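Local coordinates for secreted protein ESXB (Bacillus anthracis, PDB 4J10) that is of unknown function but, as a secreted helical hairpin of the WXG100 (EsxAB) family, is probably a substrate of an ESX-type (type VII) secretion system, at residues A[22-27]-A[70-75]; A[12-17]-A[84-89]; A[30-35]-A[59-64]. All coordinates share one frame; numbering follows the deposited sequence. Where two conformers were deposited one is given.

Contact 1: residues A[22-27]-A[70-75]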
loop_
_atom_site.group_PDB
_atom_site.type_symbol
_atom_site.label_atom_id
_atom_site.label_comp_id
_atom_site.label_asym_id
_atom_site.label_seq_id
_atom_site.Cartn_x
_atom_site.Cartn_y
_atom_site.Cartn_z
ATOM N N LYS A 22 10.695 -1.022 4.254
ATOM C CA LYS A 22 10.523 -2.437 4.559
ATOM C C LYS A 22 9.303 -2.672 5.456
ATOM O O LYS A 22 8.503 -3.575 5.203
ATOM C CB LYS A 22 11.807 -2.996 5.209
ATOM C CG LYS A 22 11.788 -4.498 5.385
ATOM C CD LYS A 22 13.087 -5.018 5.974
ATOM C CE LYS A 22 13.077 -6.540 6.032
ATOM N NZ LYS A 22 13.923 -7.051 7.150
ATOM N N ASN A 23 9.146 -1.837 6.481
ATOM C CA ASN A 23 7.992 -1.953 7.375
ATOM C C ASN A 23 6.703 -1.720 6.608
ATOM O O ASN A 23 5.698 -2.398 6.834
ATOM C CB ASN A 23 8.090 -0.957 8.532
ATOM C CG ASN A 23 9.167 -1.323 9.525
ATOM O OD1 ASN A 23 9.616 -2.469 9.566
ATOM N ND2 ASN A 23 9.584 -0.351 10.347
ATOM N N ALA A 24 6.735 -0.744 5.705
ATOM C CA ALA A 24 5.560 -0.443 4.889
ATOM C C ALA A 24 5.181 -1.630 4.005
ATOM O O ALA A 24 3.990 -1.939 3.841
ATOM C CB ALA A 24 5.769 0.822 4.047
ATOM N N ALA A 25 6.175 -2.318 3.456
ATOM C CA ALA A 25 5.905 -3.499 2.641
ATOM C C ALA A 25 5.210 -4.572 3.472
ATOM O O ALA A 25 4.264 -5.201 3.004
ATOM C CB ALA A 25 7.193 -4.022 2.051
ATOM N N GLY A 26 5.658 -4.764 4.712
ATOM C CA GLY A 26 5.043 -5.750 5.583
ATOM C C GLY A 26 3.627 -5.374 5.970
ATOM O O GLY A 26 2.745 -6.233 6.069
ATOM N N GLU A 27 3.396 -4.085 6.213
ATOM C CA GLU A 27 2.044 -3.619 6.548
ATOM C C GLU A 27 1.108 -3.798 5.353
ATOM O O GLU A 27 -0.073 -4.163 5.499
ATOM C CB GLU A 27 2.079 -2.155 7.009
ATOM C CG GLU A 27 2.727 -1.958 8.361
ATOM C CD GLU A 27 2.696 -0.511 8.806
ATOM O OE1 GLU A 27 2.448 0.370 7.957
ATOM O OE2 GLU A 27 2.924 -0.259 10.005
ATOM N N PRO A 70 7.066 -5.168 -4.023
ATOM C CA PRO A 70 8.477 -5.271 -4.453
ATOM C C PRO A 70 9.130 -3.939 -4.805
ATOM O O PRO A 70 10.355 -3.816 -4.686
ATOM C CB PRO A 70 8.426 -6.172 -5.700
ATOM C CG PRO A 70 7.086 -6.841 -5.657
ATOM C CD PRO A 70 6.154 -5.987 -4.848
ATOM N N ILE A 71 8.345 -2.948 -5.222
ATOM C CA ILE A 71 8.922 -1.637 -5.494
ATOM C C ILE A 71 9.407 -1.027 -4.176
ATOM O O ILE A 71 10.517 -0.485 -4.108
ATOM C CB ILE A 71 7.926 -0.676 -6.190
ATOM C CG1 ILE A 71 7.564 -1.187 -7.590
ATOM C CG2 ILE A 71 8.517 0.746 -6.250
ATOM C CD1 ILE A 71 6.304 -0.527 -8.154
ATOM N N LEU A 72 8.613 -1.122 -3.111
ATOM C CA LEU A 72 9.056 -0.646 -1.794
ATOM C C LEU A 72 10.295 -1.388 -1.324
ATOM O O LEU A 72 11.224 -0.790 -0.770
ATOM C CB LEU A 72 7.952 -0.795 -0.738
ATOM C CG LEU A 72 6.639 -0.053 -0.945
ATOM C CD1 LEU A 72 5.863 -0.108 0.360
ATOM C CD2 LEU A 72 6.875 1.384 -1.372
ATOM N N GLU A 73 10.315 -2.698 -1.537
ATOM C CA GLU A 73 11.467 -3.489 -1.128
ATOM C C GLU A 73 12.714 -3.105 -1.909
ATOM O O GLU A 73 13.803 -3.085 -1.355
ATOM C CB GLU A 73 11.154 -4.981 -1.252
ATOM C CG GLU A 73 10.126 -5.453 -0.228
ATOM C CD GLU A 73 9.570 -6.791 -0.581
ATOM O OE1 GLU A 73 9.139 -6.945 -1.742
ATOM O OE2 GLU A 73 9.566 -7.694 0.283
ATOM N N GLY A 74 12.543 -2.775 -3.185
ATOM C CA GLY A 74 13.649 -2.319 -4.013
ATOM C C GLY A 74 14.230 -1.010 -3.520
ATOM O O GLY A 74 15.456 -0.828 -3.506
ATOM N N ILE A 75 13.362 -0.089 -3.119
ATOM C CA ILE A 75 13.805 1.178 -2.563
ATOM C C ILE A 75 14.585 0.934 -1.280
ATOM O O ILE A 75 15.647 1.519 -1.066
ATOM C CB ILE A 75 12.613 2.124 -2.320
ATOM C CG1 ILE A 75 12.040 2.557 -3.675
ATOM C CG2 ILE A 75 13.051 3.330 -1.485
ATOM C CD1 ILE A 75 10.690 3.261 -3.570
#
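L72 bridges the two helices by packing on A24 and A25. Its CB lies 4.3 Å from CB of A25, the two residues being in register with their CA atoms 6.1 Å apart. CG leans beside its own backbone N (chi1 -61°) and stays back from the partner helix, leaving the contact to the branch beyond it. CD1 makes that contact: it comes 3.8 Å from A24 CB and equally close to A25 N, so the methyl settles over the peptide link between the two alanines. This is the middle of the antiparallel helical hairpin characteristic of WXG100 proteins, built here from helices 11-41 and 48-90. The segment axes approach to 8.6 Å at 164°, a close spacing consistent with the single methyls that A24 and A25 offer to L72. F21, on helix 11-41, gives L72 a further apolar neighbour, while Q31 of the second subunit packs on A24 and ties this layer to the dimer interface. On the exposed side of the contact, E73 lays its CG 4.0 Å from A25 CB; its chain runs on extended, and the apolar stem rather than the carboxylate does the touching.

Contact 2: residues A[12-17]-A[84-89]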
loop_
_atom_site.group_PDB
_atom_site.type_symbol
_atom_site.label_atom_id
_atom_site.label_comp_id
_atom_site.label_asym_id
_atom_site.label_seq_id
_atom_site.Cartn_x
_atom_site.Cartn_y
_atom_site.Cartn_z
ATOM N N GLU A 12 23.131 5.886 8.984
ATOM C CA GLU A 12 22.029 5.673 9.915
ATOM C C GLU A 12 20.723 6.248 9.376
ATOM O O GLU A 12 19.658 5.640 9.528
ATOM C CB GLU A 12 22.370 6.265 11.285
ATOM C CG GLU A 12 23.537 5.570 11.986
ATOM C CD GLU A 12 24.907 6.138 11.614
ATOM O OE1 GLU A 12 24.999 6.972 10.692
ATOM O OE2 GLU A 12 25.904 5.753 12.262
ATOM N N GLU A 13 20.787 7.421 8.746
ATOM C CA GLU A 13 19.569 8.013 8.188
ATOM C C GLU A 13 19.046 7.162 7.029
ATOM O O GLU A 13 17.839 6.931 6.896
ATOM C CB GLU A 13 19.801 9.446 7.707
ATOM C CG GLU A 13 19.932 10.480 8.802
ATOM C CD GLU A 13 18.675 10.645 9.612
ATOM O OE1 GLU A 13 17.606 10.128 9.206
ATOM O OE2 GLU A 13 18.751 11.299 10.676
ATOM N N LEU A 14 19.954 6.702 6.178
ATOM C CA LEU A 14 19.548 5.871 5.059
ATOM C C LEU A 14 18.951 4.553 5.542
ATOM O O LEU A 14 17.974 4.062 4.976
ATOM C CB LEU A 14 20.728 5.618 4.128
ATOM C CG LEU A 14 21.222 6.879 3.420
ATOM C CD1 LEU A 14 22.506 6.620 2.665
ATOM C CD2 LEU A 14 20.146 7.361 2.459
ATOM N N GLU A 15 19.531 3.995 6.600
ATOM C CA GLU A 15 19.003 2.751 7.161
ATOM C C GLU A 15 17.641 2.953 7.825
ATOM O O GLU A 15 16.783 2.072 7.742
ATOM C CB GLU A 15 20.019 2.119 8.120
ATOM C CG GLU A 15 21.220 1.550 7.374
ATOM C CD GLU A 15 22.372 1.175 8.275
ATOM O OE1 GLU A 15 22.534 1.814 9.339
ATOM O OE2 GLU A 15 23.136 0.250 7.898
ATOM N N ARG A 16 17.428 4.102 8.463
ATOM C CA ARG A 16 16.131 4.415 9.061
ATOM C C ARG A 16 15.053 4.441 7.989
ATOM O O ARG A 16 13.984 3.823 8.122
ATOM C CB ARG A 16 16.181 5.771 9.787
ATOM C CG ARG A 16 14.811 6.234 10.308
ATOM C CD ARG A 16 14.877 7.619 10.936
ATOM N NE ARG A 16 15.224 8.669 9.980
ATOM C CZ ARG A 16 14.369 9.242 9.136
ATOM N NH1 ARG A 16 13.096 8.860 9.100
ATOM N NH2 ARG A 16 14.799 10.185 8.305
ATOM N N ILE A 17 15.334 5.163 6.908
ATOM C CA ILE A 17 14.379 5.274 5.810
ATOM C C ILE A 17 14.185 3.924 5.118
ATOM O O ILE A 17 13.049 3.535 4.807
ATOM C CB ILE A 17 14.777 6.390 4.821
ATOM C CG1 ILE A 17 14.782 7.742 5.539
ATOM C CG2 ILE A 17 13.811 6.426 3.648
ATOM C CD1 ILE A 17 15.370 8.870 4.713
ATOM N N ASP A 84 25.649 1.229 3.048
ATOM C CA ASP A 84 26.836 0.383 3.113
ATOM C C ASP A 84 28.039 1.032 2.433
ATOM O O ASP A 84 29.156 0.994 2.951
ATOM C CB ASP A 84 26.541 -0.996 2.499
ATOM C CG ASP A 84 25.630 -1.835 3.370
ATOM O OD1 ASP A 84 25.528 -1.529 4.577
ATOM O OD2 ASP A 84 25.018 -2.786 2.859
ATOM N N LYS A 85 27.811 1.629 1.268
ATOM C CA LYS A 85 28.884 2.285 0.537
ATOM C C LYS A 85 29.448 3.445 1.355
ATOM O O LYS A 85 30.662 3.631 1.430
ATOM C CB LYS A 85 28.386 2.779 -0.817
ATOM C CG LYS A 85 29.446 3.467 -1.651
ATOM C CD LYS A 85 28.862 4.014 -2.944
ATOM C CE LYS A 85 28.183 5.353 -2.707
ATOM N NZ LYS A 85 27.016 5.563 -3.613
ATOM N N PHE A 86 28.562 4.209 1.985
ATOM C CA PHE A 86 28.990 5.307 2.840
ATOM C C PHE A 86 29.829 4.809 4.002
ATOM O O PHE A 86 30.866 5.389 4.318
ATOM C CB PHE A 86 27.779 6.061 3.385
ATOM C CG PHE A 86 27.176 7.027 2.412
ATOM C CD1 PHE A 86 27.566 7.039 1.082
ATOM C CD2 PHE A 86 26.214 7.924 2.829
ATOM C CE1 PHE A 86 27.007 7.938 0.187
ATOM C CE2 PHE A 86 25.653 8.830 1.943
ATOM C CZ PHE A 86 26.051 8.832 0.620
ATOM N N ARG A 87 29.395 3.729 4.637
ATOM C CA ARG A 87 30.117 3.197 5.784
ATOM C C ARG A 87 31.485 2.641 5.417
ATOM O O ARG A 87 32.433 2.762 6.185
ATOM C CB ARG A 87 29.306 2.115 6.485
ATOM C CG ARG A 87 29.946 1.628 7.777
ATOM C CD ARG A 87 28.883 1.222 8.763
ATOM N NE ARG A 87 27.616 1.005 8.081
ATOM C CZ ARG A 87 26.434 1.353 8.576
ATOM N NH1 ARG A 87 26.351 1.930 9.764
ATOM N NH2 ARG A 87 25.339 1.119 7.876
ATOM N N ASN A 88 31.586 2.040 4.239
ATOM C CA ASN A 88 32.816 1.368 3.845
ATOM C C ASN A 88 33.842 2.292 3.221
ATOM O O ASN A 88 35.014 1.939 3.108
ATOM C CB ASN A 88 32.494 0.219 2.893
ATOM C CG ASN A 88 31.859 -0.958 3.599
ATOM O OD1 ASN A 88 32.332 -1.391 4.653
ATOM N ND2 ASN A 88 30.785 -1.493 3.023
ATOM N N THR A 89 33.412 3.489 2.844
ATOM C CA THR A 89 34.324 4.459 2.249
ATOM C C THR A 89 34.731 5.558 3.235
ATOM O O THR A 89 35.634 6.351 2.960
ATOM C CB THR A 89 33.743 5.059 0.957
ATOM O OG1 THR A 89 32.436 5.584 1.215
ATOM C CG2 THR A 89 33.638 3.988 -0.115
#
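E15 OE2 makes a salt bridge with K80 NZ of helix 48-90, and the guanidinium of R87 also lies beside this carboxylate. R87 NH2 is modelled too close to OE2 for that second pairing to be more than doubtful. As modelled, the carboxylate comes to the edge of the guanidinium, near its plane, and the two flat groups are turned 32° against each other. The R87 chain is bent at chi2 and chi3, away from staggered values, and the exact position of its guanidinium is uncertain. D84 OD1 also forms a salt bridge with K80 NZ; it stands 4.5 Å from E15 OE2, two like charges sharing one lysine.

Beside this polar strip the hairpin closes with hydrocarbon. L14 CD1 meets F86 obliquely at CD2 and CE2, 3.9 Å from CE2, and the two side chains cross at about a right angle. I9 packs on both residues, and W46 of the second subunit, the tryptophan of the WXG motif, packs on L14, so the open end of one hairpin meets the turn of the other. Within segment 12-17, R16 grips E13 side-on, NE and NH2 both reaching OE1 at 2.9 Å, one from either face of the carboxylate plane. The axes of the short segments are 10.3 Å apart here, and long charged and aromatic side chains span the gap. With K80 held between E15 and D84, opposite charges probably help keep the partly exposed ends of the helices together, the lysine likely easing repulsion between the two carboxylates; R87 may contribute further.

Contact 3: residues A[30-35]-A[59-64]. With FMT (formic acid), chain C.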
loop_
_atom_site.group_PDB
_atom_site.type_symbol
_atom_site.label_atom_id
_atom_site.label_comp_id
_atom_site.label_asym_id
_atom_site.label_seq_id
_atom_site.Cartn_x
_atom_site.Cartn_y
_atom_site.Cartn_z
ATOM N N SER A 30 0.158 -7.416 5.148
ATOM C CA SER A 30 -0.840 -7.705 6.175
ATOM C C SER A 30 -2.216 -7.224 5.745
ATOM O O SER A 30 -3.228 -7.905 5.962
ATOM C CB SER A 30 -0.442 -7.042 7.495
ATOM O OG SER A 30 -1.484 -7.161 8.450
ATOM N N GLN A 31 -2.285 -6.030 5.187
ATOM C CA GLN A 31 -3.534 -5.474 4.701
ATOM C C GLN A 31 -4.193 -6.336 3.608
ATOM O O GLN A 31 -5.351 -6.616 3.681
ATOM C CB GLN A 31 -3.337 -4.045 4.212
ATOM C CG GLN A 31 -4.626 -3.376 3.737
ATOM C CD GLN A 31 -4.427 -1.945 3.286
ATOM O OE1 GLN A 31 -4.375 -1.041 4.088
ATOM N NE2 GLN A 31 -4.325 -1.760 2.047
ATOM N N ILE A 32 -3.443 -6.718 2.596
ATOM C CA ILE A 32 -4.020 -7.507 1.519
ATOM C C ILE A 32 -4.456 -8.873 2.054
ATOM O O ILE A 32 -5.481 -9.406 1.624
ATOM C CB ILE A 32 -3.075 -7.569 0.286
ATOM C CG1 ILE A 32 -3.862 -7.917 -0.982
ATOM C CG2 ILE A 32 -1.911 -8.498 0.535
ATOM C CD1 ILE A 32 -4.859 -6.837 -1.355
ATOM N N ASN A 33 -3.737 -9.422 3.028
ATOM C CA ASN A 33 -4.089 -10.708 3.655
ATOM C C ASN A 33 -5.429 -10.561 4.403
ATOM O O ASN A 33 -6.231 -11.438 4.320
ATOM C CB ASN A 33 -3.046 -11.248 4.675
ATOM C CG ASN A 33 -1.721 -11.725 4.068
ATOM O OD1 ASN A 33 -0.778 -11.906 4.784
ATOM N ND2 ASN A 33 -1.662 -11.861 2.820
ATOM N N ARG A 34 -5.622 -9.469 5.139
ATOM C CA ARG A 34 -6.856 -9.229 5.899
ATOM C C ARG A 34 -8.041 -9.060 4.966
ATOM O O ARG A 34 -9.110 -9.636 5.189
ATOM C CB ARG A 34 -6.729 -7.975 6.770
ATOM C CG ARG A 34 -5.798 -8.097 7.961
ATOM C CD ARG A 34 -6.018 -6.931 8.938
ATOM N NE ARG A 34 -5.854 -5.613 8.322
ATOM C CZ ARG A 34 -4.690 -4.972 8.216
ATOM N NH1 ARG A 34 -3.573 -5.530 8.670
ATOM N NH2 ARG A 34 -4.638 -3.778 7.644
ATOM N N LEU A 35 -7.857 -8.266 3.918
ATOM C CA LEU A 35 -8.931 -8.028 2.961
ATOM C C LEU A 35 -9.311 -9.295 2.208
ATOM O O LEU A 35 -10.487 -9.529 1.940
ATOM C CB LEU A 35 -8.560 -6.909 1.989
ATOM C CG LEU A 35 -8.374 -5.529 2.609
ATOM C CD1 LEU A 35 -7.860 -4.592 1.515
ATOM C CD2 LEU A 35 -9.648 -5.002 3.260
ATOM N N ILE A 59 -9.033 -9.506 -6.862
ATOM C CA ILE A 59 -7.827 -9.969 -7.543
ATOM C C ILE A 59 -7.113 -8.821 -8.253
ATOM O O ILE A 59 -5.884 -8.761 -8.261
ATOM C CB ILE A 59 -8.124 -11.114 -8.527
ATOM C CG1 ILE A 59 -8.503 -12.377 -7.757
ATOM C CG2 ILE A 59 -6.914 -11.379 -9.428
ATOM C CD1 ILE A 59 -7.442 -12.851 -6.799
ATOM N N GLN A 60 -7.878 -7.897 -8.826
ATOM C CA GLN A 60 -7.276 -6.699 -9.407
ATOM C C GLN A 60 -6.474 -5.917 -8.372
ATOM O O GLN A 60 -5.361 -5.474 -8.655
ATOM C CB GLN A 60 -8.336 -5.783 -10.009
ATOM C CG GLN A 60 -8.861 -6.223 -11.349
ATOM C CD GLN A 60 -9.583 -5.102 -12.058
ATOM O OE1 GLN A 60 -9.046 -4.490 -12.980
ATOM N NE2 GLN A 60 -10.803 -4.817 -11.624
ATOM N N SER A 61 -7.034 -5.741 -7.180
ATOM C CA SER A 61 -6.347 -4.981 -6.139
ATOM C C SER A 61 -5.093 -5.729 -5.678
ATOM O O SER A 61 -4.054 -5.123 -5.426
ATOM C CB SER A 61 -7.290 -4.667 -4.966
ATOM O OG SER A 61 -7.396 -5.741 -4.041
ATOM N N LYS A 62 -5.186 -7.051 -5.611
ATOM C CA LYS A 62 -4.069 -7.878 -5.172
ATOM C C LYS A 62 -2.930 -7.795 -6.181
ATOM O O LYS A 62 -1.757 -7.746 -5.804
ATOM C CB LYS A 62 -4.535 -9.328 -4.953
ATOM C CG LYS A 62 -3.483 -10.254 -4.337
ATOM C CD LYS A 62 -4.085 -11.620 -4.052
ATOM C CE LYS A 62 -3.098 -12.549 -3.381
ATOM N NZ LYS A 62 -3.716 -13.892 -3.158
ATOM N N GLN A 63 -3.265 -7.760 -7.467
ATOM C CA GLN A 63 -2.250 -7.611 -8.501
ATOM C C GLN A 63 -1.525 -6.259 -8.404
ATOM O O GLN A 63 -0.313 -6.202 -8.589
ATOM C CB GLN A 63 -2.855 -7.861 -9.886
ATOM C CG GLN A 63 -3.143 -9.336 -10.136
ATOM C CD GLN A 63 -4.093 -9.564 -11.293
ATOM O OE1 GLN A 63 -4.842 -8.667 -11.679
ATOM N NE2 GLN A 63 -4.073 -10.771 -11.846
ATOM N N ALA A 64 -2.249 -5.189 -8.094
ATOM C CA ALA A 64 -1.620 -3.885 -7.927
ATOM C C ALA A 64 -0.681 -3.927 -6.736
ATOM O O ALA A 64 0.419 -3.375 -6.771
ATOM C CB ALA A 64 -2.664 -2.803 -7.727
HETATM C C FMT C . -2.037 -10.654 8.574
HETATM O O1 FMT C . -1.355 -11.425 7.896
HETATM O O2 FMT C . -3.088 -10.134 8.189
#
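In the half of the WXG100 helical hairpin nearer its turn, I32 of helix 11-41 reaches across to S61 and K62 of helix 48-90. CG1 of I32 is swung away from the backbone N (chi1 -158°) and turns at chi2, directing CD1 against the partner helix. There the methyl lies 3.9 Å from S61 OG and 4.0 Å from K62 CA. One atom back, CG1 meets K62 CG at 4.1 Å, the isoleucine crossing the lysine stem at about a right angle. K62 continues fully extended to a salt bridge between NZ and E36 OE2, on the helix that carries I32. F58 and M65 also pack on I32, and Y68 of the second subunit touches both I32 and L35, placing this layer at the dimer interface. A formic acid molecule lies beside S30, N33 and R34, away from the I32-K62 meeting, with at most a weak, unsettled bond from S30 OG to its O2 (3.4 Å). The hydroxyl of S61 bonds to F58 O in its own helix, which gives this buried group a partner although it faces a methyl. Between the segments the touch is thus van der Waals packing of the I32 branch on a serine hydroxyl and a lysine stem, while the charge of K62 is met by E36 just beyond.

Overall arrangement
All three contacts join helix 11-41 to helix 48-90 and are nested along the chain: contact 3 inside the loop closed by contact 1, and contact 1 inside that of contact 2. Contact 1 sits mid-hairpin, its centre about 4 Å from that of the chain. The centres of contacts 1 and 2 are about 18 Å apart. The centres of contacts 1 and 3 are about 14 Å apart. Contacts 2 and 3 lie on opposite sides of the chain's centre, about 32 Å between centres. Contacts 1 and 3 are buried, contact 2 is at the surface, and each touches the second subunit. The formic acid, probably from the crystallisation liquor, sits beside segment 30-35 of contact 3.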